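Local structure of hypothetical protein (Bacteroides caccae, 4M8R) at residues F257-G262 and S274-N279; N279-P284 and E300-I305; G328-Y333 and S341-L346. The protein is of unknown function but probably combines an N-terminal Ig-like domain with a WD40-like domain of the beta-propeller clan. One frame throughout, in Å; residues are numbered along the deposited sequence.

Followed from the N terminus, the chain makes its three contacts in series, neither nested nor crossed. Interaction 1 closes an eleven-residue connection that holds the rest of strand 262-264 and the start of strand 270-276, laying residues 257-262 against the end of the latter. Its second segment finishes at Asn279, where interaction 2 begins; that contact spans fifteen residues and brings the start of strand 282-288 to the approach of strand 303-310, joining two sheets of the WD40-like domain. Interaction 3 then closes the short hairpin 325-333/340-348 inside the second sheet. Interactions 1 and 2 meet through adjacent strands 270-276 and 282-288, and interactions 2 and 3 through adjacent strands 303-310 and 325-333.

Interaction 1 of 3, residues F257-G262 and S274-N279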
ATOM      1  N   PHE A 257      32.676 -21.060  -8.317  1.00 73.78           N
ATOM      2  CA  PHE A 257      31.423 -20.470  -7.846  1.00 69.73           C
ATOM      3  C   PHE A 257      30.334 -20.535  -8.909  1.00 67.20           C
ATOM      4  O   PHE A 257      30.608 -20.765 -10.088  1.00 65.57           O
ATOM      5  CB  PHE A 257      31.640 -18.997  -7.489  1.00 68.14           C
ATOM      6  CG  PHE A 257      32.710 -18.766  -6.462  1.00 69.28           C
ATOM      7  CD1 PHE A 257      34.052 -18.826  -6.815  1.00 72.07           C
ATOM      8  CD2 PHE A 257      32.380 -18.470  -5.149  1.00 68.13           C
ATOM      9  CE1 PHE A 257      35.043 -18.607  -5.875  1.00 73.35           C
ATOM     10  CE2 PHE A 257      33.368 -18.249  -4.203  1.00 70.16           C
ATOM     11  CZ  PHE A 257      34.700 -18.315  -4.567  1.00 72.53           C
ATOM     12  N   GLY A 258      29.097 -20.317  -8.477  1.00 66.97           N
ATOM     13  CA  GLY A 258      27.977 -20.131  -9.398  1.00 65.97           C
ATOM     14  C   GLY A 258      27.140 -21.358  -9.712  1.00 67.33           C
ATOM     15  O   GLY A 258      26.179 -21.266 -10.475  1.00 67.85           O
ATOM     16  N   ASP A 259      27.485 -22.507  -9.137  1.00 66.99           N
ATOM     17  CA  ASP A 259      26.690 -23.715  -9.347  1.00 66.32           C
ATOM     18  C   ASP A 259      25.340 -23.604  -8.644  1.00 61.74           C
ATOM     19  O   ASP A 259      24.344 -24.161  -9.106  1.00 61.44           O
ATOM     20  CB  ASP A 259      27.451 -24.952  -8.877  1.00 70.39           C
ATOM     21  CG  ASP A 259      28.647 -25.260  -9.758  1.00 73.03           C
ATOM     22  OD1 ASP A 259      28.487 -25.228 -10.999  1.00 71.75           O
ATOM     23  OD2 ASP A 259      29.741 -25.528  -9.213  1.00 75.20           O
ATOM     24  N   TYR A 260      25.320 -22.878  -7.529  1.00 58.46           N
ATOM     25  CA  TYR A 260      24.092 -22.610  -6.798  1.00 55.67           C
ATOM     26  C   TYR A 260      23.952 -21.122  -6.503  1.00 51.20           C
ATOM     27  O   TYR A 260      24.946 -20.429  -6.317  1.00 49.81           O
ATOM     28  CB  TYR A 260      24.060 -23.412  -5.495  1.00 56.60           C
ATOM     29  CG  TYR A 260      24.057 -24.899  -5.729  1.00 58.63           C
ATOM     30  CD1 TYR A 260      22.876 -25.573  -6.036  1.00 57.74           C
ATOM     31  CD2 TYR A 260      25.241 -25.636  -5.668  1.00 60.37           C
ATOM     32  CE1 TYR A 260      22.871 -26.937  -6.265  1.00 59.04           C
ATOM     33  CE2 TYR A 260      25.242 -27.000  -5.893  1.00 61.69           C
ATOM     34  CZ  TYR A 260      24.058 -27.645  -6.191  1.00 61.29           C
ATOM     35  OH  TYR A 260      24.061 -28.998  -6.409  1.00 63.91           O
ATOM     36  N   PRO A 261      22.707 -20.624  -6.468  1.00 48.79           N
ATOM     37  CA  PRO A 261      22.513 -19.217  -6.147  1.00 47.23           C
ATOM     38  C   PRO A 261      22.925 -18.873  -4.718  1.00 47.68           C
ATOM     39  O   PRO A 261      22.717 -19.660  -3.792  1.00 48.12           O
ATOM     40  CB  PRO A 261      21.005 -19.002  -6.337  1.00 45.91           C
ATOM     41  CG  PRO A 261      20.392 -20.354  -6.399  1.00 46.99           C
ATOM     42  CD  PRO A 261      21.457 -21.298  -6.854  1.00 48.69           C
ATOM     43  N   GLY A 262      23.527 -17.701  -4.556  1.00 47.32           N
ATOM     44  CA  GLY A 262      23.782 -17.162  -3.237  1.00 47.98           C
ATOM     45  C   GLY A 262      22.485 -16.679  -2.617  1.00 46.92           C
ATOM     46  O   GLY A 262      21.466 -16.538  -3.301  1.00 44.23           O
ATOM     47  N   SER A 274      28.557 -20.863  -1.703  1.00 64.95           N
ATOM     48  CA  SER A 274      29.348 -22.077  -1.563  1.00 67.93           C
ATOM     49  C   SER A 274      30.313 -22.159  -2.736  1.00 69.67           C
ATOM     50  O   SER A 274      29.997 -21.711  -3.844  1.00 69.05           O
ATOM     51  CB  SER A 274      28.453 -23.319  -1.501  1.00 67.97           C
ATOM     52  OG  SER A 274      27.778 -23.538  -2.729  1.00 66.20           O
ATOM     53  N   ALA A 275      31.489 -22.719  -2.478  1.00 74.12           N
ATOM     54  CA  ALA A 275      32.527 -22.858  -3.490  1.00 77.08           C
ATOM     55  C   ALA A 275      33.011 -24.300  -3.563  1.00 83.02           C
ATOM     56  O   ALA A 275      33.224 -24.949  -2.533  1.00 83.73           O
ATOM     57  CB  ALA A 275      33.690 -21.928  -3.182  1.00 77.01           C
ATOM     58  N   ARG A 276      33.199 -24.780  -4.790  1.00 87.57           N
ATOM     59  CA  ARG A 276      33.670 -26.134  -5.050  1.00 94.42           C
ATOM     60  C   ARG A 276      35.194 -26.137  -5.209  1.00 96.96           C
ATOM     61  O   ARG A 276      35.727 -25.446  -6.074  1.00 96.65           O
ATOM     62  CB  ARG A 276      33.008 -26.656  -6.327  1.00 96.88           C
ATOM     63  CG  ARG A 276      33.228 -28.132  -6.608  1.00103.14           C
ATOM     64  CD  ARG A 276      32.746 -28.497  -8.004  1.00105.95           C
ATOM     65  NE  ARG A 276      32.565 -29.939  -8.155  1.00110.23           N
ATOM     66  CZ  ARG A 276      33.551 -30.822  -8.323  1.00111.28           C
ATOM     67  NH1 ARG A 276      34.824 -30.436  -8.367  1.00112.17           N
ATOM     68  NH2 ARG A 276      33.255 -32.112  -8.444  1.00113.71           N
ATOM     69  N   LYS A 277      35.888 -26.909  -4.378  1.00 99.97           N
ATOM     70  CA  LYS A 277      37.346 -27.049  -4.499  1.00104.87           C
ATOM     71  C   LYS A 277      37.712 -28.026  -5.619  1.00106.75           C
ATOM     72  O   LYS A 277      36.864 -28.792  -6.089  1.00106.04           O
ATOM     73  CB  LYS A 277      37.976 -27.494  -3.175  1.00109.26           C
ATOM     74  CG  LYS A 277      38.123 -26.382  -2.146  1.00109.83           C
ATOM     75  CD  LYS A 277      39.020 -26.815  -0.996  1.00115.45           C
ATOM     76  CE  LYS A 277      39.048 -25.787   0.125  1.00114.35           C
ATOM     77  NZ  LYS A 277      39.710 -24.514  -0.277  1.00112.60           N
ATOM     78  N   GLY A 278      38.979 -27.991  -6.033  1.00108.22           N
ATOM     79  CA  GLY A 278      39.490 -28.858  -7.097  1.00109.77           C
ATOM     80  C   GLY A 278      39.278 -30.338  -6.826  1.00111.60           C
ATOM     81  O   GLY A 278      38.970 -31.104  -7.740  1.00110.34           O
ATOM     82  N   ASN A 279      39.432 -30.734  -5.562  1.00113.47           N
ATOM     83  CA  ASN A 279      39.272 -32.132  -5.145  1.00115.96           C
ATOM     84  C   ASN A 279      37.815 -32.600  -4.954  1.00112.59           C
ATOM     85  O   ASN A 279      37.583 -33.698  -4.450  1.00113.50           O
ATOM     86  CB  ASN A 279      40.081 -32.397  -3.860  1.00118.57           C
ATOM     87  CG  ASN A 279      39.599 -31.575  -2.670  1.00116.46           C
ATOM     88  OD1 ASN A 279      38.832 -30.624  -2.820  1.00114.48           O
ATOM     89  ND2 ASN A 279      40.054 -31.941  -1.479  1.00117.64           N
TER
HETATM   90  O   HOH W   1      28.770 -19.719  -5.474  1.00 52.05           O
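Phe257 lays one face of its ring over the methyl group of Ala275, joining the loop before strand 262-264 to the end of strand 270-276. Starting from CB, CG stands anti to the carbonyl carbon (chi1 -57°), and a chi2 of 77° turns the ring so that a face meets Ala275. Of the ring atoms, CD2 passes 4.2 Å from Ser274 O, CE2 comes to 3.8 Å from Ala275 CB, and CZ at the tip lies 4.0 Å from the same methyl. Ala275 CB thus sits above the plane, displaced toward the rim, in a CH-pi contact 22° off the ring normal. Leu248 and Met285 also touch the Phe257 side chain.

No direct hydrogen bond links residues 257-262 to residues 274-279; a water bridges them instead. It accepts from Gly258 N at 3.1 Å and donates to Ser274 O at 2.9 Å. The positive phi of Gly258, a conformation suited to glycine, turns the chain here. Farther along, Tyr260 CD2 lies 4.4 Å from Ser274 OG, whose hydrogen bond goes to Ile304 O. Asp259 makes its salt bridge through OD1 with Arg153, while Asp259 OD2 stays 5.3 Å from Arg276 NE, too far for a salt bridge, so any attraction is probably weak.

The chemistry is therefore mainly that of an aromatic face on a methyl, supplemented by one bridging water: between the two segments the loop is held against the strand by packing and a water rather than by direct hydrogen bonds, and the stronger polar bonds of Asp259 and Ser274 are directed to other parts of the fold.

Interaction 2 of 3, residues N279-P284 and E300-I305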
ATOM      1  N   ASN A 279      39.432 -30.734  -5.562  1.00113.47           N
ATOM      2  CA  ASN A 279      39.272 -32.132  -5.145  1.00115.96           C
ATOM      3  C   ASN A 279      37.815 -32.600  -4.954  1.00112.59           C
ATOM      4  O   ASN A 279      37.583 -33.698  -4.450  1.00113.50           O
ATOM      5  CB  ASN A 279      40.081 -32.397  -3.860  1.00118.57           C
ATOM      6  CG  ASN A 279      39.599 -31.575  -2.670  1.00116.46           C
ATOM      7  OD1 ASN A 279      38.832 -30.624  -2.820  1.00114.48           O
ATOM      8  ND2 ASN A 279      40.054 -31.941  -1.479  1.00117.64           N
ATOM      9  N   GLY A 280      36.841 -31.775  -5.339  1.00109.46           N
ATOM     10  CA  GLY A 280      35.423 -32.153  -5.252  1.00106.83           C
ATOM     11  C   GLY A 280      34.747 -31.847  -3.923  1.00103.79           C
ATOM     12  O   GLY A 280      33.555 -32.117  -3.755  1.00 99.11           O
ATOM     13  N   LYS A 281      35.504 -31.298  -2.975  1.00103.96           N
ATOM     14  CA  LYS A 281      34.955 -30.854  -1.694  1.00101.26           C
ATOM     15  C   LYS A 281      34.395 -29.438  -1.823  1.00 98.23           C
ATOM     16  O   LYS A 281      34.724 -28.719  -2.767  1.00 96.97           O
ATOM     17  CB  LYS A 281      36.030 -30.897  -0.608  1.00102.17           C
ATOM     18  CG  LYS A 281      36.481 -32.300  -0.238  1.00105.46           C
ATOM     19  CD  LYS A 281      35.424 -33.038   0.570  1.00104.06           C
ATOM     20  CE  LYS A 281      35.985 -34.319   1.169  1.00106.53           C
ATOM     21  NZ  LYS A 281      35.027 -34.947   2.118  1.00106.19           N
ATOM     22  N   TRP A 282      33.556 -29.046  -0.866  1.00 95.75           N
ATOM     23  CA  TRP A 282      32.880 -27.747  -0.892  1.00 91.05           C
ATOM     24  C   TRP A 282      33.076 -26.999   0.428  1.00 88.62           C
ATOM     25  O   TRP A 282      33.150 -27.613   1.491  1.00 89.87           O
ATOM     26  CB  TRP A 282      31.377 -27.926  -1.139  1.00 89.72           C
ATOM     27  CG  TRP A 282      31.005 -28.541  -2.469  1.00 90.43           C
ATOM     28  CD1 TRP A 282      31.238 -29.821  -2.876  1.00 93.87           C
ATOM     29  CD2 TRP A 282      30.293 -27.906  -3.540  1.00 90.56           C
ATOM     30  NE1 TRP A 282      30.734 -30.020  -4.139  1.00 92.29           N
ATOM     31  CE2 TRP A 282      30.148 -28.860  -4.570  1.00 90.27           C
ATOM     32  CE3 TRP A 282      29.771 -26.620  -3.732  1.00 88.95           C
ATOM     33  CZ2 TRP A 282      29.506 -28.572  -5.776  1.00 88.90           C
ATOM     34  CZ3 TRP A 282      29.132 -26.333  -4.932  1.00 87.29           C
ATOM     35  CH2 TRP A 282      29.006 -27.308  -5.937  1.00 88.48           C
ATOM     36  N   VAL A 283      33.140 -25.673   0.356  1.00 84.70           N
ATOM     37  CA  VAL A 283      33.234 -24.833   1.554  1.00 82.81           C
ATOM     38  C   VAL A 283      32.175 -23.730   1.528  1.00 78.03           C
ATOM     39  O   VAL A 283      31.805 -23.253   0.455  1.00 74.69           O
ATOM     40  CB  VAL A 283      34.626 -24.180   1.706  1.00 84.49           C
ATOM     41  CG1 VAL A 283      35.696 -25.244   1.906  1.00 88.77           C
ATOM     42  CG2 VAL A 283      34.961 -23.297   0.509  1.00 83.17           C
ATOM     43  N   PRO A 284      31.687 -23.323   2.711  1.00 76.22           N
ATOM     44  CA  PRO A 284      30.829 -22.150   2.783  1.00 75.03           C
ATOM     45  C   PRO A 284      31.659 -20.870   2.714  1.00 75.30           C
ATOM     46  O   PRO A 284      32.734 -20.794   3.319  1.00 76.53           O
ATOM     47  CB  PRO A 284      30.142 -22.293   4.141  1.00 74.70           C
ATOM     48  CG  PRO A 284      31.060 -23.123   4.961  1.00 77.43           C
ATOM     49  CD  PRO A 284      31.921 -23.925   4.034  1.00 78.69           C
ATOM     50  N   GLU A 300      34.286 -28.505   5.587  1.00 94.47           N
ATOM     51  CA  GLU A 300      34.644 -28.962   4.248  1.00 94.33           C
ATOM     52  C   GLU A 300      33.818 -30.217   3.955  1.00 92.39           C
ATOM     53  O   GLU A 300      34.083 -31.287   4.508  1.00 94.29           O
ATOM     54  CB  GLU A 300      36.145 -29.247   4.151  1.00100.29           C
ATOM     55  CG  GLU A 300      36.649 -29.455   2.729  1.00104.03           C
ATOM     56  CD  GLU A 300      38.163 -29.342   2.613  1.00109.28           C
ATOM     57  OE1 GLU A 300      38.876 -30.162   3.233  1.00110.10           O
ATOM     58  OE2 GLU A 300      38.638 -28.439   1.890  1.00109.29           O
ATOM     59  N   ALA A 301      32.812 -30.072   3.094  1.00 87.16           N
ATOM     60  CA  ALA A 301      31.803 -31.113   2.886  1.00 85.73           C
ATOM     61  C   ALA A 301      31.721 -31.560   1.426  1.00 84.86           C
ATOM     62  O   ALA A 301      32.419 -31.031   0.563  1.00 85.31           O
ATOM     63  CB  ALA A 301      30.448 -30.610   3.356  1.00 83.39           C
ATOM     64  N   ASP A 302      30.862 -32.541   1.163  1.00 84.63           N
ATOM     65  CA  ASP A 302      30.714 -33.110  -0.179  1.00 84.30           C
ATOM     66  C   ASP A 302      29.688 -32.376  -1.035  1.00 81.68           C
ATOM     67  O   ASP A 302      29.664 -32.553  -2.250  1.00 81.75           O
ATOM     68  CB  ASP A 302      30.365 -34.596  -0.081  1.00 85.78           C
ATOM     69  CG  ASP A 302      31.473 -35.404   0.560  1.00 87.89           C
ATOM     70  OD1 ASP A 302      32.641 -35.217   0.165  1.00 87.79           O
ATOM     71  OD2 ASP A 302      31.179 -36.224   1.455  1.00 89.83           O
ATOM     72  N   ALA A 303      28.836 -31.575  -0.400  1.00 80.77           N
ATOM     73  CA  ALA A 303      27.978 -30.623  -1.114  1.00 77.03           C
ATOM     74  C   ALA A 303      27.443 -29.579  -0.143  1.00 75.96           C
ATOM     75  O   ALA A 303      27.140 -29.890   1.015  1.00 77.96           O
ATOM     76  CB  ALA A 303      26.826 -31.333  -1.812  1.00 76.12           C
ATOM     77  N   ILE A 304      27.360 -28.335  -0.609  1.00 72.78           N
ATOM     78  CA  ILE A 304      26.828 -27.241   0.191  1.00 70.56           C
ATOM     79  C   ILE A 304      25.959 -26.357  -0.691  1.00 68.45           C
ATOM     80  O   ILE A 304      26.414 -25.868  -1.727  1.00 68.25           O
ATOM     81  CB  ILE A 304      27.940 -26.385   0.824  1.00 70.91           C
ATOM     82  CG1 ILE A 304      28.828 -27.244   1.731  1.00 74.51           C
ATOM     83  CG2 ILE A 304      27.338 -25.237   1.631  1.00 68.77           C
ATOM     84  CD1 ILE A 304      29.986 -26.492   2.347  1.00 75.70           C
ATOM     85  N   ILE A 305      24.712 -26.165  -0.276  1.00 65.81           N
ATOM     86  CA  ILE A 305      23.786 -25.296  -0.984  1.00 64.07           C
ATOM     87  C   ILE A 305      23.178 -24.309   0.011  1.00 61.99           C
ATOM     88  O   ILE A 305      22.585 -24.727   1.005  1.00 63.25           O
ATOM     89  CB  ILE A 305      22.653 -26.105  -1.642  1.00 64.95           C
ATOM     90  CG1 ILE A 305      23.229 -27.232  -2.507  1.00 67.30           C
ATOM     91  CG2 ILE A 305      21.762 -25.191  -2.479  1.00 62.47           C
ATOM     92  CD1 ILE A 305      22.182 -28.197  -3.032  1.00 67.87           C
TER
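Ala301 O takes the N-H of Trp282 at 2.7 Å, the donor tilted 16° from the carbonyl plane. The CA-H of Lys281 also approaches this oxygen, Lys281 CA lying 3.4 Å from Ala301 O. The bond is returned by Ala301 N, which donates to Trp282 O at 3.0 Å, and the two together make a single antiparallel hydrogen-bonded bridge.

On the Lys281 side, CB packs against Glu300 CG at 3.7 Å, the two side chains crossing at about a right angle. The lysine chain bends at chi2 (-73°), then runs beside Asp302 to a salt bridge of 3.1 Å between Lys281 NZ and Asp302 OD1, NZ coming from above the carboxylate plane. Asp302 OD2 has a second partner, Ser334 N.

Trp282 turns one indole face to the backbone beyond the bridge: Ala303 CA lies 4.0 Å from the centroid of the five-membered ring in a CH-pi contact. Ile304 N lies over the same face, Ile304 CG1 packs on Trp282 CB at 3.9 Å, and Ile304 CD1 reaches Pro284 CD at 3.6 Å.

A classic beta bulge at the start of strand 303-310 sets Asp302 and Ala303 together opposite Tyr332. The contact thus lies between two sheets: strand 282-288 pairs on one side with strand 270-276, and strand 303-310 with strand 325-333, consistent with successive blades of a propeller.

Interaction 3 of 3, residues G328-Y333 and S341-L346; sequences GYMIYY and SSFRLL
A beta hairpin, strands 325-333 and 340-348, forms the middle of a four-stranded antiparallel sheet, the kind of unit expected of a blade in a WD40-like propeller. Tyr329 pairs with Arg344 and Ile331 with Ser342 as hydrogen-bonded pairs. Ile331 N reaches Ser342 O at 2.7 Å, and Ser342 N returns the bond to Ile331 O at the same length, 2.7 Å. The two bonds between Tyr329 and Arg344 are somewhat longer. At the non-hydrogen-bonded pair of Gly328 and Leu345 the strands draw in to 3.9 Å between CA atoms, an approach that depends on glycine, because a CB here would run into Arg344 O and Leu345 CA.

One face of the hairpin carries Met330, a selenomethionine, with Tyr332, Ser341 and Phe343. Met330 CG, anti to the backbone N (chi1 -170°), lies over the Phe343 ring 3.7 Å from its centroid, in a CH-pi contact offset toward the rim. The chain then bends at chi2, and SE stands 5.3 Å from the same centroid as a Met-aromatic contact, while also packing on Ser341 CB at 3.6 Å. Val369 and Ile372 of the following sheet touch Met330 as well.

The opposite face bears Tyr329, Ile331, Ser342 and Arg344. Here Ile331 CD1 meets the aliphatic part of Arg344, whose NE is hydrogen-bonded to Gln358 O, and Tyr329 OH is hydrogen-bonded to Leu273 O of the preceding sheet. The hairpin is consequently joined to neighbours on both faces. Ser341 OG, hydrogen-bonded to Lys367 O and Val369 N, also lies 3.5 Å from Tyr332 CD1.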
ATOM      1  N   GLY A 328      20.379 -20.242   5.777  1.00 52.58           N
ATOM      2  CA  GLY A 328      21.403 -21.181   6.178  1.00 55.04           C
ATOM      3  C   GLY A 328      21.990 -21.969   5.032  1.00 54.40           C
ATOM      4  O   GLY A 328      21.823 -21.617   3.861  1.00 51.74           O
ATOM      5  N   TYR A 329      22.683 -23.041   5.401  1.00 57.36           N
ATOM      6  CA  TYR A 329      23.376 -23.912   4.469  1.00 57.78           C
ATOM      7  C   TYR A 329      22.870 -25.345   4.618  1.00 57.52           C
ATOM      8  O   TYR A 329      22.738 -25.848   5.737  1.00 58.34           O
ATOM      9  CB  TYR A 329      24.869 -23.900   4.778  1.00 61.41           C
ATOM     10  CG  TYR A 329      25.635 -22.685   4.294  1.00 62.38           C
ATOM     11  CD1 TYR A 329      25.859 -22.474   2.938  1.00 61.04           C
ATOM     12  CD2 TYR A 329      26.192 -21.781   5.197  1.00 65.85           C
ATOM     13  CE1 TYR A 329      26.585 -21.383   2.491  1.00 62.45           C
ATOM     14  CE2 TYR A 329      26.921 -20.687   4.758  1.00 67.25           C
ATOM     15  CZ  TYR A 329      27.116 -20.494   3.404  1.00 66.15           C
ATOM     16  OH  TYR A 329      27.846 -19.413   2.959  1.00 68.88           O
HETATM   17  N   MSE A 330      22.578 -25.988   3.489  1.00 56.41           N
HETATM   18  CA  MSE A 330      22.376 -27.434   3.452  1.00 57.65           C
HETATM   19  C   MSE A 330      23.754 -28.018   3.323  1.00 60.91           C
HETATM   20  O   MSE A 330      24.466 -27.704   2.373  1.00 60.07           O
HETATM   21  CB  MSE A 330      21.515 -27.859   2.265  1.00 55.59           C
HETATM   22  CG  MSE A 330      21.073 -29.325   2.335  1.00 57.21           C
HETATM   23 SE   MSE A 330      22.527 -30.610   1.929  0.75 60.03          SE
HETATM   24  CE  MSE A 330      23.130 -29.965   0.163  1.00 58.32           C
ATOM     25  N   ILE A 331      24.147 -28.869   4.271  1.00 64.01           N
ATOM     26  CA  ILE A 331      25.478 -29.471   4.268  1.00 68.46           C
ATOM     27  C   ILE A 331      25.367 -30.988   4.129  1.00 69.77           C
ATOM     28  O   ILE A 331      24.701 -31.635   4.937  1.00 69.72           O
ATOM     29  CB  ILE A 331      26.248 -29.104   5.554  1.00 72.28           C
ATOM     30  CG1 ILE A 331      26.547 -27.603   5.552  1.00 72.05           C
ATOM     31  CG2 ILE A 331      27.547 -29.896   5.657  1.00 75.94           C
ATOM     32  CD1 ILE A 331      26.934 -27.053   6.904  1.00 75.83           C
ATOM     33  N   TYR A 332      26.030 -31.542   3.112  1.00 70.43           N
ATOM     34  CA  TYR A 332      25.943 -32.971   2.801  1.00 72.43           C
ATOM     35  C   TYR A 332      27.292 -33.673   2.908  1.00 77.22           C
ATOM     36  O   TYR A 332      28.286 -33.197   2.366  1.00 77.50           O
ATOM     37  CB  TYR A 332      25.374 -33.174   1.392  1.00 70.41           C
ATOM     38  CG  TYR A 332      25.497 -34.596   0.877  1.00 72.37           C
ATOM     39  CD1 TYR A 332      24.580 -35.572   1.251  1.00 72.68           C
ATOM     40  CD2 TYR A 332      26.532 -34.961   0.021  1.00 75.00           C
ATOM     41  CE1 TYR A 332      24.688 -36.872   0.788  1.00 75.73           C
ATOM     42  CE2 TYR A 332      26.651 -36.258  -0.448  1.00 78.24           C
ATOM     43  CZ  TYR A 332      25.728 -37.212  -0.062  1.00 78.78           C
ATOM     44  OH  TYR A 332      25.851 -38.504  -0.527  1.00 81.88           O
ATOM     45  N   TYR A 333      27.308 -34.809   3.603  1.00 81.33           N
ATOM     46  CA  TYR A 333      28.474 -35.686   3.664  1.00 88.15           C
ATOM     47  C   TYR A 333      28.074 -37.060   3.130  1.00 91.00           C
ATOM     48  O   TYR A 333      27.010 -37.575   3.483  1.00 91.19           O
ATOM     49  CB  TYR A 333      28.976 -35.830   5.104  1.00 91.88           C
ATOM     50  CG  TYR A 333      29.543 -34.556   5.707  1.00 91.57           C
ATOM     51  CD1 TYR A 333      30.856 -34.166   5.455  1.00 93.58           C
ATOM     52  CD2 TYR A 333      28.767 -33.749   6.544  1.00 88.85           C
ATOM     53  CE1 TYR A 333      31.380 -33.006   6.010  1.00 93.80           C
ATOM     54  CE2 TYR A 333      29.283 -32.590   7.105  1.00 88.58           C
ATOM     55  CZ  TYR A 333      30.588 -32.221   6.836  1.00 91.27           C
ATOM     56  OH  TYR A 333      31.105 -31.067   7.393  1.00 91.31           O
ATOM     57  N   SER A 341      22.209 -35.358   4.314  1.00 76.00           N
ATOM     58  CA  SER A 341      21.987 -33.925   4.153  1.00 71.41           C
ATOM     59  C   SER A 341      21.485 -33.271   5.441  1.00 71.36           C
ATOM     60  O   SER A 341      20.429 -33.638   5.955  1.00 71.46           O
ATOM     61  CB  SER A 341      20.966 -33.699   3.037  1.00 68.45           C
ATOM     62  OG  SER A 341      21.421 -34.252   1.813  1.00 67.97           O
ATOM     63  N   SER A 342      22.237 -32.291   5.944  1.00 71.78           N
ATOM     64  CA  SER A 342      21.850 -31.520   7.133  1.00 71.74           C
ATOM     65  C   SER A 342      21.491 -30.082   6.769  1.00 68.32           C
ATOM     66  O   SER A 342      22.199 -29.436   5.997  1.00 68.85           O
ATOM     67  CB  SER A 342      22.987 -31.502   8.153  1.00 74.86           C
ATOM     68  OG  SER A 342      23.156 -32.782   8.729  1.00 78.33           O
ATOM     69  N   PHE A 343      20.400 -29.583   7.341  1.00 66.66           N
ATOM     70  CA  PHE A 343      19.978 -28.200   7.136  1.00 64.24           C
ATOM     71  C   PHE A 343      20.222 -27.409   8.415  1.00 65.86           C
ATOM     72  O   PHE A 343      19.619 -27.689   9.452  1.00 66.30           O
ATOM     73  CB  PHE A 343      18.503 -28.143   6.755  1.00 61.00           C
ATOM     74  CG  PHE A 343      18.183 -28.847   5.467  1.00 59.56           C
ATOM     75  CD1 PHE A 343      18.040 -30.225   5.433  1.00 61.88           C
ATOM     76  CD2 PHE A 343      18.025 -28.131   4.287  1.00 57.61           C
ATOM     77  CE1 PHE A 343      17.748 -30.879   4.247  1.00 60.58           C
ATOM     78  CE2 PHE A 343      17.732 -28.777   3.098  1.00 56.93           C
ATOM     79  CZ  PHE A 343      17.592 -30.154   3.079  1.00 58.29           C
ATOM     80  N   ARG A 344      21.114 -26.423   8.328  1.00 65.99           N
ATOM     81  CA  ARG A 344      21.573 -25.671   9.490  1.00 68.72           C
ATOM     82  C   ARG A 344      21.499 -24.170   9.223  1.00 66.80           C
ATOM     83  O   ARG A 344      22.040 -23.681   8.224  1.00 65.71           O
ATOM     84  CB  ARG A 344      23.008 -26.081   9.817  1.00 72.63           C
ATOM     85  CG  ARG A 344      23.139 -27.561  10.170  1.00 76.07           C
ATOM     86  CD  ARG A 344      24.580 -28.032  10.232  1.00 80.04           C
ATOM     87  NE  ARG A 344      25.218 -27.505  11.455  1.00 82.55           N
ATOM     88  CZ  ARG A 344      26.484 -27.702  11.805  1.00 86.30           C
ATOM     89  NH1 ARG A 344      27.309 -28.388  11.019  1.00 87.51           N
ATOM     90  NH2 ARG A 344      26.933 -27.183  12.946  1.00 90.09           N
ATOM     91  N   LEU A 345      20.820 -23.441  10.106  1.00 66.62           N
ATOM     92  CA  LEU A 345      20.704 -21.993   9.965  1.00 65.75           C
ATOM     93  C   LEU A 345      22.018 -21.313  10.298  1.00 68.41           C
ATOM     94  O   LEU A 345      22.787 -21.804  11.119  1.00 71.01           O
ATOM     95  CB  LEU A 345      19.608 -21.433  10.877  1.00 66.01           C
ATOM     96  CG  LEU A 345      18.167 -21.872  10.617  1.00 63.56           C
ATOM     97  CD1 LEU A 345      17.229 -21.092  11.523  1.00 64.80           C
ATOM     98  CD2 LEU A 345      17.768 -21.675   9.161  1.00 60.45           C
ATOM     99  N   LEU A 346      22.278 -20.195   9.627  1.00 69.10           N
ATOM    100  CA  LEU A 346      23.385 -19.320   9.975  1.00 72.71           C
ATOM    101  C   LEU A 346      22.804 -18.148  10.752  1.00 74.39           C
ATOM    102  O   LEU A 346      22.033 -17.357  10.204  1.00 71.52           O
ATOM    103  CB  LEU A 346      24.110 -18.836   8.717  1.00 71.23           C
ATOM    104  CG  LEU A 346      25.398 -18.044   8.952  1.00 74.84           C
ATOM    105  CD1 LEU A 346      26.434 -18.895   9.668  1.00 77.58           C
ATOM    106  CD2 LEU A 346      25.948 -17.530   7.631  1.00 73.90           C
TER